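PDB 3IQ0: putative Ribokinase II from Escherichia coli O6, which probably transfers a phosphate from ATP to a sugar, as a magnesium-dependent carbohydrate kinase of the pfkB (ribokinase) family. Local coordinates for residues Ile12-Met17 against Asp63-Ile68; Ile21-Pro24 against Ile30-Gly33; Ile70-Ala75 against Gly295-Thr300. All blocks are in the same frame, centred on the assembly; numbering follows the deposited sequence.

Interaction 1: Ile12-Met17 against Asp63-Ile68; sequences ILVEIM and DGFGDI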
ATOM      1  N   ILE B  12      -2.853  12.677   1.611  1.00 23.29           N
ATOM      2  CA  ILE B  12      -4.157  12.222   2.059  1.00 22.46           C
ATOM      3  C   ILE B  12      -4.029  10.705   1.969  1.00 24.35           C
ATOM      4  O   ILE B  12      -3.659  10.170   0.923  1.00 26.47           O
ATOM      5  CB  ILE B  12      -5.287  12.677   1.127  1.00 22.91           C
ATOM      6  CG1 ILE B  12      -5.566  14.167   1.323  1.00 21.23           C
ATOM      7  CG2 ILE B  12      -6.545  11.875   1.398  1.00 22.96           C
ATOM      8  CD1 ILE B  12      -6.649  14.689   0.406  1.00 19.04           C
ATOM      9  N   LEU B  13      -4.306  10.015   3.063  1.00 23.04           N
ATOM     10  CA  LEU B  13      -4.202   8.564   3.075  1.00 22.94           C
ATOM     11  C   LEU B  13      -5.249   7.979   4.001  1.00 23.52           C
ATOM     12  O   LEU B  13      -5.983   8.721   4.660  1.00 22.53           O
ATOM     13  CB  LEU B  13      -2.809   8.137   3.553  1.00 23.92           C
ATOM     14  CG  LEU B  13      -2.296   8.747   4.863  1.00 23.72           C
ATOM     15  CD1 LEU B  13      -1.634   7.694   5.724  1.00 23.08           C
ATOM     16  CD2 LEU B  13      -1.316   9.856   4.541  1.00 22.43           C
ATOM     17  N   VAL B  14      -5.336   6.652   4.028  1.00 21.77           N
ATOM     18  CA  VAL B  14      -6.269   5.982   4.919  1.00 21.72           C
ATOM     19  C   VAL B  14      -5.443   5.230   5.949  1.00 22.84           C
ATOM     20  O   VAL B  14      -4.317   4.813   5.680  1.00 22.11           O
ATOM     21  CB  VAL B  14      -7.198   4.980   4.186  1.00 22.49           C
ATOM     22  CG1 VAL B  14      -8.113   5.722   3.220  1.00 22.19           C
ATOM     23  CG2 VAL B  14      -6.375   3.931   3.457  1.00 21.45           C
ATOM     24  N   GLU B  15      -5.994   5.083   7.145  1.00 22.91           N
ATOM     25  CA  GLU B  15      -5.297   4.375   8.207  1.00 22.95           C
ATOM     26  C   GLU B  15      -6.087   3.120   8.537  1.00 21.62           C
ATOM     27  O   GLU B  15      -7.314   3.158   8.584  1.00 19.88           O
ATOM     28  CB  GLU B  15      -5.186   5.261   9.450  1.00 23.98           C
ATOM     29  CG  GLU B  15      -4.292   4.692  10.542  1.00 25.72           C
ATOM     30  CD  GLU B  15      -4.028   5.684  11.660  1.00 28.20           C
ATOM     31  OE1 GLU B  15      -4.605   5.524  12.756  1.00 27.46           O
ATOM     32  OE2 GLU B  15      -3.243   6.630  11.439  1.00 31.98           O
ATOM     33  N   ILE B  16      -5.375   2.011   8.727  1.00 21.64           N
ATOM     34  CA  ILE B  16      -5.984   0.729   9.091  1.00 22.72           C
ATOM     35  C   ILE B  16      -5.356   0.403  10.443  1.00 23.02           C
ATOM     36  O   ILE B  16      -4.153   0.181  10.531  1.00 22.39           O
ATOM     37  CB  ILE B  16      -5.646  -0.390   8.077  1.00 25.02           C
ATOM     38  CG1 ILE B  16      -6.331  -0.123   6.732  1.00 28.10           C
ATOM     39  CG2 ILE B  16      -6.109  -1.733   8.615  1.00 24.57           C
ATOM     40  CD1 ILE B  16      -5.747   1.017   5.951  1.00 30.65           C
HETATM   41  N   MSE B  17      -6.172   0.389  11.493  1.00 24.39           N
HETATM   42  CA  MSE B  17      -5.675   0.160  12.851  1.00 26.74           C
HETATM   43  C   MSE B  17      -5.812  -1.248  13.413  1.00 25.49           C
HETATM   44  O   MSE B  17      -6.810  -1.923  13.193  1.00 26.21           O
HETATM   45  CB  MSE B  17      -6.375   1.121  13.820  1.00 30.67           C
HETATM   46  CG  MSE B  17      -6.071   2.596  13.597  1.00 38.91           C
HETATM   47 SE   MSE B  17      -7.249   3.760  14.614  1.00 47.99          SE
HETATM   48  CE  MSE B  17      -8.215   4.499  13.136  1.00 45.45           C
ATOM     49  N   ASP B  63      -9.613   4.628  -6.203  1.00 31.38           N
ATOM     50  CA  ASP B  63     -10.108   3.494  -5.430  1.00 30.19           C
ATOM     51  C   ASP B  63     -10.951   3.973  -4.247  1.00 30.77           C
ATOM     52  O   ASP B  63     -11.022   5.175  -3.974  1.00 30.74           O
ATOM     53  CB  ASP B  63      -8.936   2.638  -4.937  1.00 28.41           C
ATOM     54  CG  ASP B  63      -7.901   3.444  -4.168  1.00 29.16           C
ATOM     55  OD1 ASP B  63      -8.295   4.212  -3.268  1.00 29.29           O
ATOM     56  OD2 ASP B  63      -6.692   3.307  -4.457  1.00 27.32           O
ATOM     57  N   GLY B  64     -11.589   3.029  -3.555  1.00 29.71           N
ATOM     58  CA  GLY B  64     -12.438   3.355  -2.420  1.00 28.02           C
ATOM     59  C   GLY B  64     -11.749   4.040  -1.254  1.00 27.52           C
ATOM     60  O   GLY B  64     -12.399   4.726  -0.466  1.00 28.62           O
ATOM     61  N   PHE B  65     -10.442   3.841  -1.124  1.00 26.92           N
ATOM     62  CA  PHE B  65      -9.685   4.471  -0.050  1.00 25.67           C
ATOM     63  C   PHE B  65      -9.548   5.945  -0.390  1.00 26.52           C
ATOM     64  O   PHE B  65      -9.495   6.800   0.494  1.00 27.50           O
ATOM     65  CB  PHE B  65      -8.305   3.828   0.088  1.00 23.19           C
ATOM     66  CG  PHE B  65      -8.333   2.446   0.681  1.00 21.71           C
ATOM     67  CD1 PHE B  65      -9.493   1.944   1.269  1.00 22.17           C
ATOM     68  CD2 PHE B  65      -7.186   1.664   0.700  1.00 21.14           C
ATOM     69  CE1 PHE B  65      -9.508   0.688   1.870  1.00 20.71           C
ATOM     70  CE2 PHE B  65      -7.192   0.406   1.299  1.00 19.34           C
ATOM     71  CZ  PHE B  65      -8.348  -0.080   1.884  1.00 20.56           C
ATOM     72  N   GLY B  66      -9.486   6.232  -1.685  1.00 26.68           N
ATOM     73  CA  GLY B  66      -9.395   7.608  -2.120  1.00 26.79           C
ATOM     74  C   GLY B  66     -10.753   8.253  -1.913  1.00 26.82           C
ATOM     75  O   GLY B  66     -10.845   9.406  -1.494  1.00 27.08           O
ATOM     76  N   ASP B  67     -11.812   7.489  -2.182  1.00 27.11           N
ATOM     77  CA  ASP B  67     -13.177   7.984  -2.041  1.00 27.02           C
ATOM     78  C   ASP B  67     -13.598   8.301  -0.612  1.00 26.18           C
ATOM     79  O   ASP B  67     -14.295   9.287  -0.375  1.00 27.47           O
ATOM     80  CB  ASP B  67     -14.180   6.983  -2.621  1.00 29.14           C
ATOM     81  CG  ASP B  67     -13.990   6.754  -4.105  1.00 31.61           C
ATOM     82  OD1 ASP B  67     -13.276   7.553  -4.750  1.00 32.47           O
ATOM     83  OD2 ASP B  67     -14.568   5.777  -4.633  1.00 31.53           O
ATOM     84  N   ILE B  68     -13.194   7.473   0.344  1.00 25.39           N
ATOM     85  CA  ILE B  68     -13.591   7.727   1.721  1.00 23.99           C
ATOM     86  C   ILE B  68     -13.048   9.070   2.211  1.00 24.00           C
ATOM     87  O   ILE B  68     -13.710   9.768   2.979  1.00 23.99           O
ATOM     88  CB  ILE B  68     -13.149   6.588   2.671  1.00 24.30           C
ATOM     89  CG1 ILE B  68     -13.861   6.749   4.014  1.00 24.19           C
ATOM     90  CG2 ILE B  68     -11.636   6.599   2.854  1.00 25.96           C
ATOM     91  CD1 ILE B  68     -13.600   5.642   4.987  1.00 24.04           C
TER
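Val14, on strand 13-18 of the small lid sheet beside the nine-stranded core of this ribokinase-like fold, packs against Phe65 and Ile68 on the first turns of helix 64-75. The two methyls of Val14 divide the work. CG2, set between the backbone N and the carbonyl carbon, lies over one face of the Phe65 ring, 4.0 Å from its centroid. This is a CH-pi contact, 28° off the ring normal, in which the valine side chain crosses the phenylalanine at about a right angle. CG1 turns to the next turn of the helix and meets CG2 of Ile68 at 3.6 Å. A beta-branched residue suits this place because it offers one methyl to the ring and the other to the isoleucine, while remaining comfortable in a strand. The ring is also used by the dimer: Phe95 of the second subunit meets Phe65 edge-to-face, so the aromatic joins strand, helix and partner chain. The helix start is fixed by Asp63 at the N-cap, whose OD1 accepts from Gly66 N at 2.8 Å and is also bound by Thr91. All three residues that touch here are buried, and the packing brings Val14 CG1 within 3.2 Å of the backbone O of Phe65, an oxygen that also accepts a hydrogen bond from Asn69 ND2.

Interaction 2: Ile21-Pro24 against Ile30-Gly33; sequences IGQP and IWNG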
ATOM      1  N   ILE B  21      -4.128  -4.156  21.346  1.00 33.66           N
ATOM      2  CA  ILE B  21      -2.805  -3.702  21.745  1.00 34.02           C
ATOM      3  C   ILE B  21      -1.922  -4.939  21.797  1.00 34.64           C
ATOM      4  O   ILE B  21      -2.324  -5.978  22.322  1.00 36.89           O
ATOM      5  CB  ILE B  21      -2.817  -3.030  23.141  1.00 35.53           C
ATOM      6  CG1 ILE B  21      -3.494  -1.661  23.065  1.00 36.35           C
ATOM      7  CG2 ILE B  21      -1.393  -2.846  23.645  1.00 36.25           C
ATOM      8  CD1 ILE B  21      -4.951  -1.706  22.676  1.00 37.83           C
ATOM      9  N   GLY B  22      -0.722  -4.828  21.241  1.00 33.96           N
ATOM     10  CA  GLY B  22       0.190  -5.953  21.231  1.00 33.71           C
ATOM     11  C   GLY B  22       0.030  -6.806  19.983  1.00 32.76           C
ATOM     12  O   GLY B  22       0.666  -7.851  19.853  1.00 33.35           O
ATOM     13  N   GLN B  23      -0.821  -6.360  19.065  1.00 31.60           N
ATOM     14  CA  GLN B  23      -1.062  -7.094  17.825  1.00 31.33           C
ATOM     15  C   GLN B  23       0.071  -6.839  16.847  1.00 29.80           C
ATOM     16  O   GLN B  23       0.336  -5.697  16.477  1.00 28.90           O
ATOM     17  CB  GLN B  23      -2.383  -6.655  17.198  1.00 32.21           C
ATOM     18  CG  GLN B  23      -2.783  -7.456  15.978  1.00 31.09           C
ATOM     19  CD  GLN B  23      -4.144  -7.050  15.460  1.00 29.53           C
ATOM     20  OE1 GLN B  23      -5.038  -6.723  16.240  1.00 31.72           O
ATOM     21  NE2 GLN B  23      -4.314  -7.080  14.145  1.00 26.83           N
ATOM     22  N   PRO B  24       0.753  -7.907  16.411  1.00 28.70           N
ATOM     23  CA  PRO B  24       1.868  -7.796  15.471  1.00 29.08           C
ATOM     24  C   PRO B  24       1.415  -7.667  14.016  1.00 28.31           C
ATOM     25  O   PRO B  24       0.266  -7.958  13.679  1.00 28.96           O
ATOM     26  CB  PRO B  24       2.634  -9.086  15.719  1.00 27.81           C
ATOM     27  CG  PRO B  24       1.525 -10.059  15.933  1.00 28.45           C
ATOM     28  CD  PRO B  24       0.580  -9.305  16.849  1.00 28.86           C
ATOM     29  N   ILE B  30      -7.321  -9.096  13.486  1.00 26.85           N
ATOM     30  CA  ILE B  30      -8.407  -8.225  13.072  1.00 26.75           C
ATOM     31  C   ILE B  30      -7.939  -6.775  13.027  1.00 26.46           C
ATOM     32  O   ILE B  30      -7.218  -6.318  13.916  1.00 25.16           O
ATOM     33  CB  ILE B  30      -9.607  -8.351  14.031  1.00 28.00           C
ATOM     34  CG1 ILE B  30     -10.117  -9.794  14.037  1.00 29.43           C
ATOM     35  CG2 ILE B  30     -10.715  -7.409  13.596  1.00 30.21           C
ATOM     36  CD1 ILE B  30     -11.183 -10.069  15.086  1.00 31.18           C
ATOM     37  N   TRP B  31      -8.342  -6.065  11.979  1.00 24.86           N
ATOM     38  CA  TRP B  31      -7.972  -4.666  11.807  1.00 26.58           C
ATOM     39  C   TRP B  31      -9.224  -3.826  11.601  1.00 25.20           C
ATOM     40  O   TRP B  31     -10.240  -4.326  11.128  1.00 27.86           O
ATOM     41  CB  TRP B  31      -7.034  -4.499  10.601  1.00 25.89           C
ATOM     42  CG  TRP B  31      -5.770  -5.292  10.716  1.00 26.03           C
ATOM     43  CD1 TRP B  31      -5.630  -6.642  10.549  1.00 24.64           C
ATOM     44  CD2 TRP B  31      -4.482  -4.799  11.108  1.00 26.87           C
ATOM     45  NE1 TRP B  31      -4.335  -7.020  10.819  1.00 24.67           N
ATOM     46  CE2 TRP B  31      -3.610  -5.911  11.165  1.00 24.30           C
ATOM     47  CE3 TRP B  31      -3.982  -3.526  11.422  1.00 25.25           C
ATOM     48  CZ2 TRP B  31      -2.264  -5.788  11.522  1.00 23.70           C
ATOM     49  CZ3 TRP B  31      -2.638  -3.406  11.778  1.00 26.01           C
ATOM     50  CH2 TRP B  31      -1.798  -4.532  11.825  1.00 26.81           C
ATOM     51  N   ASN B  32      -9.150  -2.550  11.961  1.00 26.29           N
ATOM     52  CA  ASN B  32     -10.286  -1.653  11.806  1.00 26.32           C
ATOM     53  C   ASN B  32      -9.938  -0.522  10.848  1.00 25.31           C
ATOM     54  O   ASN B  32      -8.893   0.110  10.978  1.00 26.61           O
ATOM     55  CB  ASN B  32     -10.695  -1.064  13.161  1.00 28.21           C
ATOM     56  CG  ASN B  32     -10.978  -2.131  14.202  1.00 32.58           C
ATOM     57  OD1 ASN B  32     -11.697  -3.099  13.939  1.00 34.50           O
ATOM     58  ND2 ASN B  32     -10.418  -1.954  15.397  1.00 33.82           N
ATOM     59  N   GLY B  33     -10.831  -0.262   9.902  1.00 23.76           N
ATOM     60  CA  GLY B  33     -10.600   0.790   8.932  1.00 22.18           C
ATOM     61  C   GLY B  33     -11.371   0.527   7.654  1.00 22.47           C
ATOM     62  O   GLY B  33     -12.231  -0.362   7.626  1.00 23.62           O
TER
HETATM   63  O   HOH W   1      -6.794  -8.765  16.212  1.00 33.22           O
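Gln23 reaches from the loop after strand 13-18 and grips the backbone of Ile30 near the start of strand 29-37 by its side-chain amide, with a direct hydrogen bond, a water bridge and a contact over an indole face. In the direct bond NE2 of Gln23 donates to the carbonyl O of Ile30 at 3.0 Å, with an N-H...O angle of 152°. The acceptor lies in the plane of the amide, but the donor stands 54° above the plane of the Ile30 carbonyl. The water bridge uses the other end of the same amide: OE1 of Gln23 accepts from a water at 2.7 Å, and that water accepts from the backbone N of Ile30 at 2.8 Å. Gln23 OE1 is also hydrogen-bonded to Lys20 N and Ser19 OG, and Ser19 OG bonds Ile30 O as well. Non-bonded packing brings NE2 over one face of Trp31, 3.3 Å from CE2 and displaced toward the rim, with the amide and ring planes 75° apart. Glutamine has the length for this: its chain is extended, with CG anti to the backbone N, and carries the amide across to the strand. Trp31 NE1 donates instead to Gly33 O of the second subunit, where residues 30-33 of the lid sheet pair in an antiparallel ladder that continues the sheet across the dimer. An amide supplies donor and acceptor together, so one neutral side chain serves both the C=O and, through water, the N-H of Ile30, tying the connecting loop to the strand it precedes.

Interaction 3: Ile70-Ala75 against Gly295-Thr300; sequences IHRLAA and GPMEGT
Arg72 and Glu298 form the salt bridge that joins helix 64-75 to the loop 295-300. NH2 of Arg72 stands 2.8 Å from OE2 of Glu298 and is nearly as close to the other carboxylate oxygen, OE1, at 2.9 Å, where the hydrogen bond is bent to 122° and weak. One nitrogen thus faces both oxygens, and with the guanidinium and carboxylate planes 67° apart this is not the flat, two-nitrogen pairing. Next to it NH1 makes a long, weak hydrogen bond of 3.5 Å to the backbone O of Met297, near the guanidinium plane. Arginine fits because its guanidinium offers NH1 and NH2 to different acceptors; the bends at chi2 and chi3 bring it to the loop. Long, weak ion pairs to Asp45 and Asp76 put further acidic groups round NH1. Outward from the charges, the selenomethionine Met297 slides past Arg72 in the opposite direction, its SE 3.9 Å from CG of the arginine and 4.1 Å from CD1 of Leu73. A long, flexible, apolar chain suits a place beside both an aliphatic stem and a leucine. The contact thus pins the loop between helices 276-290 and 303-312, shaped by a type I turn from Gly295 to Glu298 and bonded through Gly295 N to Asp254. Pro36 touches Arg72, Met297 and Glu298, while Asp45 packs on Met297, so the junction is flanked by strand 29-37 and helix 39-49.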
ATOM      1  N   ILE B  70     -12.283  11.747   0.185  1.00 24.29           N
ATOM      2  CA  ILE B  70     -12.993  12.796  -0.538  1.00 24.97           C
ATOM      3  C   ILE B  70     -14.402  12.997   0.011  1.00 25.98           C
ATOM      4  O   ILE B  70     -14.862  14.130   0.138  1.00 27.51           O
ATOM      5  CB  ILE B  70     -13.089  12.495  -2.050  1.00 25.03           C
ATOM      6  CG1 ILE B  70     -11.716  12.672  -2.701  1.00 26.60           C
ATOM      7  CG2 ILE B  70     -14.094  13.437  -2.710  1.00 27.38           C
ATOM      8  CD1 ILE B  70     -11.674  12.293  -4.168  1.00 27.16           C
ATOM      9  N   HIS B  71     -15.081  11.899   0.337  1.00 24.62           N
ATOM     10  CA  HIS B  71     -16.438  11.960   0.874  1.00 25.25           C
ATOM     11  C   HIS B  71     -16.487  12.640   2.240  1.00 24.89           C
ATOM     12  O   HIS B  71     -17.340  13.497   2.493  1.00 23.71           O
ATOM     13  CB  HIS B  71     -17.026  10.550   0.997  1.00 28.09           C
ATOM     14  CG  HIS B  71     -17.277   9.877  -0.318  1.00 30.78           C
ATOM     15  ND1 HIS B  71     -17.590   8.540  -0.416  1.00 34.30           N
ATOM     16  CD2 HIS B  71     -17.261  10.357  -1.583  1.00 32.32           C
ATOM     17  CE1 HIS B  71     -17.755   8.222  -1.690  1.00 34.34           C
ATOM     18  NE2 HIS B  71     -17.561   9.306  -2.417  1.00 33.86           N
ATOM     19  N   ARG B  72     -15.575  12.246   3.122  1.00 22.14           N
ATOM     20  CA  ARG B  72     -15.508  12.813   4.467  1.00 20.84           C
ATOM     21  C   ARG B  72     -15.235  14.315   4.412  1.00 20.42           C
ATOM     22  O   ARG B  72     -15.944  15.100   5.027  1.00 19.50           O
ATOM     23  CB  ARG B  72     -14.410  12.122   5.283  1.00 20.62           C
ATOM     24  CG  ARG B  72     -13.995  12.892   6.532  1.00 23.47           C
ATOM     25  CD  ARG B  72     -15.126  12.983   7.543  1.00 29.39           C
ATOM     26  NE  ARG B  72     -15.089  11.869   8.482  1.00 36.34           N
ATOM     27  CZ  ARG B  72     -14.479  11.903   9.663  1.00 38.51           C
ATOM     28  NH1 ARG B  72     -13.857  13.003  10.069  1.00 39.37           N
ATOM     29  NH2 ARG B  72     -14.478  10.826  10.436  1.00 41.63           N
ATOM     30  N   LEU B  73     -14.193  14.705   3.686  1.00 20.62           N
ATOM     31  CA  LEU B  73     -13.833  16.116   3.561  1.00 19.22           C
ATOM     32  C   LEU B  73     -14.943  16.947   2.922  1.00 20.18           C
ATOM     33  O   LEU B  73     -15.251  18.045   3.387  1.00 19.76           O
ATOM     34  CB  LEU B  73     -12.539  16.247   2.749  1.00 21.03           C
ATOM     35  CG  LEU B  73     -11.202  16.410   3.498  1.00 21.98           C
ATOM     36  CD1 LEU B  73     -11.318  15.996   4.941  1.00 22.52           C
ATOM     37  CD2 LEU B  73     -10.134  15.622   2.788  1.00 20.08           C
ATOM     38  N   ALA B  74     -15.544  16.428   1.858  1.00 18.70           N
ATOM     39  CA  ALA B  74     -16.615  17.158   1.187  1.00 19.99           C
ATOM     40  C   ALA B  74     -17.810  17.311   2.118  1.00 20.91           C
ATOM     41  O   ALA B  74     -18.380  18.395   2.241  1.00 24.14           O
ATOM     42  CB  ALA B  74     -17.031  16.428  -0.086  1.00 22.26           C
ATOM     43  N   ALA B  75     -18.179  16.223   2.787  1.00 21.97           N
ATOM     44  CA  ALA B  75     -19.308  16.239   3.705  1.00 22.35           C
ATOM     45  C   ALA B  75     -19.080  17.214   4.853  1.00 22.66           C
ATOM     46  O   ALA B  75     -20.026  17.814   5.356  1.00 22.94           O
ATOM     47  CB  ALA B  75     -19.562  14.830   4.253  1.00 22.79           C
ATOM     48  N   GLY B 295      -8.527   7.187  16.303  1.00 29.95           N
ATOM     49  CA  GLY B 295      -8.687   7.469  14.891  1.00 28.01           C
ATOM     50  C   GLY B 295      -8.088   8.835  14.640  1.00 28.90           C
ATOM     51  O   GLY B 295      -8.457   9.804  15.305  1.00 28.48           O
ATOM     52  N   PRO B 296      -7.180   8.950  13.661  1.00 29.30           N
ATOM     53  CA  PRO B 296      -6.488  10.187  13.287  1.00 30.05           C
ATOM     54  C   PRO B 296      -7.355  11.431  13.137  1.00 29.47           C
ATOM     55  O   PRO B 296      -7.007  12.504  13.640  1.00 31.28           O
ATOM     56  CB  PRO B 296      -5.803   9.819  11.965  1.00 29.15           C
ATOM     57  CG  PRO B 296      -5.610   8.344  12.073  1.00 29.80           C
ATOM     58  CD  PRO B 296      -6.927   7.902  12.657  1.00 29.82           C
HETATM   59  N   MSE B 297      -8.483  11.290  12.455  1.00 28.64           N
HETATM   60  CA  MSE B 297      -9.365  12.426  12.202  1.00 27.32           C
HETATM   61  C   MSE B 297     -10.690  12.342  12.944  1.00 27.05           C
HETATM   62  O   MSE B 297     -11.598  13.130  12.696  1.00 25.40           O
HETATM   63  CB  MSE B 297      -9.635  12.509  10.695  1.00 27.44           C
HETATM   64  CG  MSE B 297     -10.161  13.842  10.214  1.00 28.59           C
HETATM   65 SE   MSE B 297     -10.613  13.771   8.355  1.00 33.89          SE
HETATM   66  CE  MSE B 297      -8.899  13.218   7.661  1.00 25.17           C
ATOM     67  N   GLU B 298     -10.801  11.396  13.866  1.00 26.08           N
ATOM     68  CA  GLU B 298     -12.052  11.205  14.589  1.00 25.69           C
ATOM     69  C   GLU B 298     -12.210  12.059  15.843  1.00 24.63           C
ATOM     70  O   GLU B 298     -13.252  12.026  16.494  1.00 24.56           O
ATOM     71  CB  GLU B 298     -12.199   9.729  14.946  1.00 26.00           C
ATOM     72  CG  GLU B 298     -11.970   8.808  13.757  1.00 27.51           C
ATOM     73  CD  GLU B 298     -12.867   9.138  12.580  1.00 30.03           C
ATOM     74  OE1 GLU B 298     -14.102   9.137  12.752  1.00 30.20           O
ATOM     75  OE2 GLU B 298     -12.337   9.404  11.480  1.00 30.23           O
ATOM     76  N   GLY B 299     -11.181  12.828  16.175  1.00 23.82           N
ATOM     77  CA  GLY B 299     -11.250  13.650  17.368  1.00 23.32           C
ATOM     78  C   GLY B 299     -11.428  15.140  17.147  1.00 22.13           C
ATOM     79  O   GLY B 299     -11.318  15.906  18.102  1.00 22.94           O
ATOM     80  N   THR B 300     -11.708  15.563  15.916  1.00 20.42           N
ATOM     81  CA  THR B 300     -11.890  16.989  15.650  1.00 18.55           C
ATOM     82  C   THR B 300     -13.126  17.491  16.395  1.00 19.51           C
ATOM     83  O   THR B 300     -14.042  16.715  16.679  1.00 19.69           O
ATOM     84  CB  THR B 300     -12.039  17.276  14.143  1.00 18.78           C
ATOM     85  OG1 THR B 300     -13.221  16.645  13.641  1.00 17.46           O
ATOM     86  CG2 THR B 300     -10.816  16.764  13.390  1.00 15.54           C
TER

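Overall arrangement
Interaction 1 is the link among the three contacts. Interaction 2 is nested along the chain within the loop closed by interaction 1, their centres about 17 Å apart; they meet through a probable hydrogen bond from Asn32 N to Met17 O, between neighbouring strands 13-18 and 29-37 of the four-stranded sheet. Interactions 1 and 3 share helix 64-75, with centres about 11 Å apart and Glu15 and Met17 packing against Pro296 and Gly295; interaction 3 comes later in the sequence. Interactions 2 and 3 do not touch: centres about 21 Å apart, nearest atoms about 8 Å. Together they run from the dimer interface, where interactions 1 and 2 meet the second subunit, to the loop 295-300, whose Met297 side chain is about 12 Å from bound ATP.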